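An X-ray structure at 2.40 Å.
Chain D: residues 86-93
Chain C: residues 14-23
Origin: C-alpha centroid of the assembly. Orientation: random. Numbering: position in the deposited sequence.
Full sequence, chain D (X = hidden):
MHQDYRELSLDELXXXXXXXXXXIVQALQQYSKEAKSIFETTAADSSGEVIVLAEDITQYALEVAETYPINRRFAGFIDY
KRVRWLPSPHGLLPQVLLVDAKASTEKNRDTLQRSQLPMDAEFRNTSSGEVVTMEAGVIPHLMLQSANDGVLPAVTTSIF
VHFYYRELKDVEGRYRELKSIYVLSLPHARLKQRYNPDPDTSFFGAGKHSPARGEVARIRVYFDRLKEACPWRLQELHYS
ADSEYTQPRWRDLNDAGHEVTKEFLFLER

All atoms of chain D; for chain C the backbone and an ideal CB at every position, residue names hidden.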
# COMPACT_ATOMS: atom_id res chain seq x y z
N LEU D 86 1.78 16.53 3.08
CA LEU D 86 0.38 16.87 2.98
C LEU D 86 0.19 17.90 1.87
O LEU D 86 0.57 19.06 2.01
CB LEU D 86 -0.12 17.45 4.31
CG LEU D 86 -1.60 17.86 4.36
CD1 LEU D 86 -2.47 16.61 4.18
CD2 LEU D 86 -1.91 18.55 5.70
N PRO D 87 -0.38 17.48 0.74
CA PRO D 87 -0.57 18.46 -0.34
C PRO D 87 -1.63 19.49 0.03
O PRO D 87 -2.63 19.16 0.66
CB PRO D 87 -0.98 17.59 -1.53
CG PRO D 87 -1.63 16.42 -0.90
CD PRO D 87 -0.76 16.13 0.31
N SER D 88 -1.39 20.74 -0.34
CA SER D 88 -2.34 21.81 -0.05
C SER D 88 -1.99 23.03 -0.87
O SER D 88 -0.92 23.11 -1.46
CB SER D 88 -2.32 22.17 1.44
OG SER D 88 -1.24 23.03 1.73
N PRO D 89 -2.88 24.03 -0.91
CA PRO D 89 -2.54 25.21 -1.70
C PRO D 89 -1.47 26.06 -1.03
O PRO D 89 -0.87 26.92 -1.67
CB PRO D 89 -3.89 25.92 -1.83
CG PRO D 89 -4.57 25.55 -0.56
CD PRO D 89 -4.26 24.10 -0.40
N HIS D 90 -1.22 25.81 0.25
CA HIS D 90 -0.21 26.56 0.98
C HIS D 90 1.17 26.02 0.61
O HIS D 90 2.20 26.66 0.87
CB HIS D 90 -0.40 26.40 2.48
CG HIS D 90 -1.83 26.47 2.92
ND1 HIS D 90 -2.63 27.57 2.70
CD2 HIS D 90 -2.59 25.59 3.61
CE1 HIS D 90 -3.82 27.37 3.23
NE2 HIS D 90 -3.82 26.17 3.79
N GLY D 91 1.18 24.83 0.03
CA GLY D 91 2.41 24.17 -0.36
C GLY D 91 2.35 22.70 0.03
O GLY D 91 1.42 22.28 0.73
N LEU D 92 3.31 21.90 -0.44
CA LEU D 92 3.34 20.48 -0.09
C LEU D 92 4.05 20.42 1.26
O LEU D 92 5.29 20.41 1.35
CB LEU D 92 4.12 19.70 -1.14
CG LEU D 92 4.25 18.21 -0.85
CD1 LEU D 92 2.88 17.55 -0.92
CD2 LEU D 92 5.21 17.59 -1.88
N LEU D 93 3.25 20.37 2.31
CA LEU D 93 3.77 20.38 3.66
C LEU D 93 4.17 19.07 4.32
O LEU D 93 3.38 18.12 4.39
CB LEU D 93 2.77 21.09 4.57
CG LEU D 93 2.33 22.47 4.08
CD1 LEU D 93 1.33 23.06 5.07
CD2 LEU D 93 3.55 23.37 3.92
N UNK C 14 -8.55 25.96 -9.65
CA UNK C 14 -7.17 26.04 -10.10
C UNK C 14 -6.23 25.67 -8.96
O UNK C 14 -5.21 25.02 -9.18
CB UNK C 14 -6.85 27.44 -10.63
N UNK C 15 -6.58 26.03 -7.73
CA UNK C 15 -5.73 25.72 -6.60
C UNK C 15 -5.61 24.21 -6.41
O UNK C 15 -4.59 23.72 -5.95
CB UNK C 15 -6.27 26.38 -5.33
N UNK C 16 -6.65 23.46 -6.77
CA UNK C 16 -6.55 22.01 -6.60
C UNK C 16 -5.62 21.40 -7.65
O UNK C 16 -4.85 20.49 -7.34
CB UNK C 16 -7.94 21.37 -6.69
N UNK C 17 -5.66 21.92 -8.88
CA UNK C 17 -4.79 21.42 -9.93
C UNK C 17 -3.34 21.79 -9.59
O UNK C 17 -2.42 21.00 -9.79
CB UNK C 17 -5.20 21.98 -11.29
N UNK C 18 -3.17 22.99 -9.06
CA UNK C 18 -1.85 23.48 -8.69
C UNK C 18 -1.24 22.63 -7.58
O UNK C 18 -0.07 22.25 -7.67
CB UNK C 18 -1.93 24.94 -8.25
N UNK C 19 -2.03 22.32 -6.55
CA UNK C 19 -1.49 21.50 -5.47
C UNK C 19 -1.28 20.07 -5.94
O UNK C 19 -0.43 19.37 -5.40
CB UNK C 19 -2.42 21.53 -4.26
N UNK C 20 -2.04 19.63 -6.94
CA UNK C 20 -1.86 18.28 -7.49
C UNK C 20 -0.53 18.25 -8.22
O UNK C 20 0.23 17.29 -8.13
CB UNK C 20 -3.01 17.89 -8.42
N UNK C 21 -0.24 19.33 -8.94
CA UNK C 21 1.00 19.46 -9.69
C UNK C 21 2.23 19.56 -8.78
O UNK C 21 3.27 18.95 -9.05
CB UNK C 21 0.93 20.69 -10.60
N UNK C 22 2.12 20.32 -7.70
CA UNK C 22 3.23 20.47 -6.76
C UNK C 22 3.63 19.13 -6.15
O UNK C 22 4.82 18.86 -5.96
CB UNK C 22 2.86 21.46 -5.65
N UNK C 23 2.65 18.29 -5.84
CA UNK C 23 2.92 16.98 -5.25
C UNK C 23 3.69 16.11 -6.24
O UNK C 23 4.64 15.42 -5.88
CB UNK C 23 1.62 16.29 -4.84

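Chain C runs through this stretch as a helix, and chain D meets it with a loop that holds a type I turn from S88(D) to G91(D). Positions 15, 19, 22 and 23 come near chain D, a spacing that follows the helical repeat.

Position 14 has no atom of chain D near its CB and helical backbone angles, so almost any helix-tolerant residue would do; it is E14(C), whose carboxylate is bonded elsewhere in the structure.

At position 15 the CB points toward chain D and lies 4.3 Å, as an ideal atom, from CB of P89(D). A proline ring offers only carbon here, so a small residue such as alanine, serine or threonine would suit. The deposited residue is S15(C), whose CB rests 4.2 Å from CB of P89(D).

Positions 16, 17 and 18 leave chain D little say: the first points away, the second is out of reach and the third points sideways, so any residue compatible with a helix would fit. They are V16(C), E17(C) and K18(C).

Position 19 is the centre of the contact. Its CB points toward chain D, with the ideal atom 3.5 Å from O of S88(D), and P87(D) and P89(D) lie close by. A longer unbranched chain, such as glutamine or methionine, could run along the prolines; a carboxylate would find only carbonyl oxygens nearby. It is Q19(C). OE1 of Q19(C) lies 3.3 Å from CD of P89(D), and its NE2 lies 3.4 Å from O of P87(D), but at too poor an angle for a hydrogen bond; NE2 is bonded elsewhere in the structure. The backbone contributes more clearly: a water donates to O of Q19(C) and accepts from N of S88(D), bridging the chains.

Positions 20 and 21 point away or lie out of reach, so chain D again sets no requirement. T20(C) turns its OG1 back to O of V16(C), a hydrogen bond of 2.8 Å; the other is L21(C).

At position 22 the CB points toward L92(D), its ideal atom 5.0 Å from CB of that leucine. The gap favours a residue with a methylene or more beyond CB: leucine, methionine, lysine or arginine. R22(C) fills it with its aliphatic part, CG lying 4.0 Å from CB of L92(D).

Position 23 points sideways, yet its ideal CB is 4.3 Å from CD1 of L92(D) and 4.4 Å from CB of P87(D). Valine, threonine or alanine would suit this apolar corner. T23(C) places OG1 3.1 Å from CB of P87(D), while the hydroxyl donates to O of Q19(C), satisfying its polarity within the helix.

Chain C 14-23: ESVEKQTLRT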
# COMPACT_ATOMS: atom_id res chain seq x y z
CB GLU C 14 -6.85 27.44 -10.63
CG GLU C 14 -7.68 27.82 -11.85
CD GLU C 14 -6.97 28.79 -12.80
OE1 GLU C 14 -7.60 29.78 -13.22
OE2 GLU C 14 -5.79 28.56 -13.16
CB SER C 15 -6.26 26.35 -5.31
OG SER C 15 -7.30 25.59 -4.75
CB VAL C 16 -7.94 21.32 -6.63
CG1 VAL C 16 -9.02 22.35 -6.79
CG2 VAL C 16 -8.00 20.25 -7.69
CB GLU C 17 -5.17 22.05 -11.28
CG GLU C 17 -6.51 21.60 -11.79
CD GLU C 17 -6.83 22.11 -13.18
OE1 GLU C 17 -7.82 21.63 -13.76
OE2 GLU C 17 -6.10 22.98 -13.69
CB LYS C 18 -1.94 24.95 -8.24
CG LYS C 18 -0.59 25.62 -8.02
CD LYS C 18 -0.76 27.12 -7.71
CE LYS C 18 0.57 27.77 -7.35
NZ LYS C 18 0.47 29.24 -7.18
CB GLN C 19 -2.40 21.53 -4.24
CG GLN C 19 -3.59 20.61 -4.26
CD GLN C 19 -4.37 20.69 -2.97
OE1 GLN C 19 -4.92 21.74 -2.62
NE2 GLN C 19 -4.43 19.59 -2.24
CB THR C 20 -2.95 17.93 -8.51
OG1 THR C 20 -4.22 17.85 -7.86
CG2 THR C 20 -2.62 16.60 -9.19
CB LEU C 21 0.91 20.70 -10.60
CG LEU C 21 1.82 20.85 -11.81
CD1 LEU C 21 2.65 22.10 -11.62
CD2 LEU C 21 2.70 19.65 -12.00
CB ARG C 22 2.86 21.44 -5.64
CG ARG C 22 4.00 21.65 -4.64
CD ARG C 22 5.19 22.34 -5.32
NE ARG C 22 6.33 22.53 -4.42
CZ ARG C 22 7.19 21.57 -4.10
NH1 ARG C 22 7.05 20.36 -4.61
NH2 ARG C 22 8.20 21.82 -3.26
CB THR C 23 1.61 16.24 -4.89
OG1 THR C 23 0.88 17.02 -3.93
CG2 THR C 23 1.91 14.87 -4.30
O HOH W 1 0.75 20.36 -2.68
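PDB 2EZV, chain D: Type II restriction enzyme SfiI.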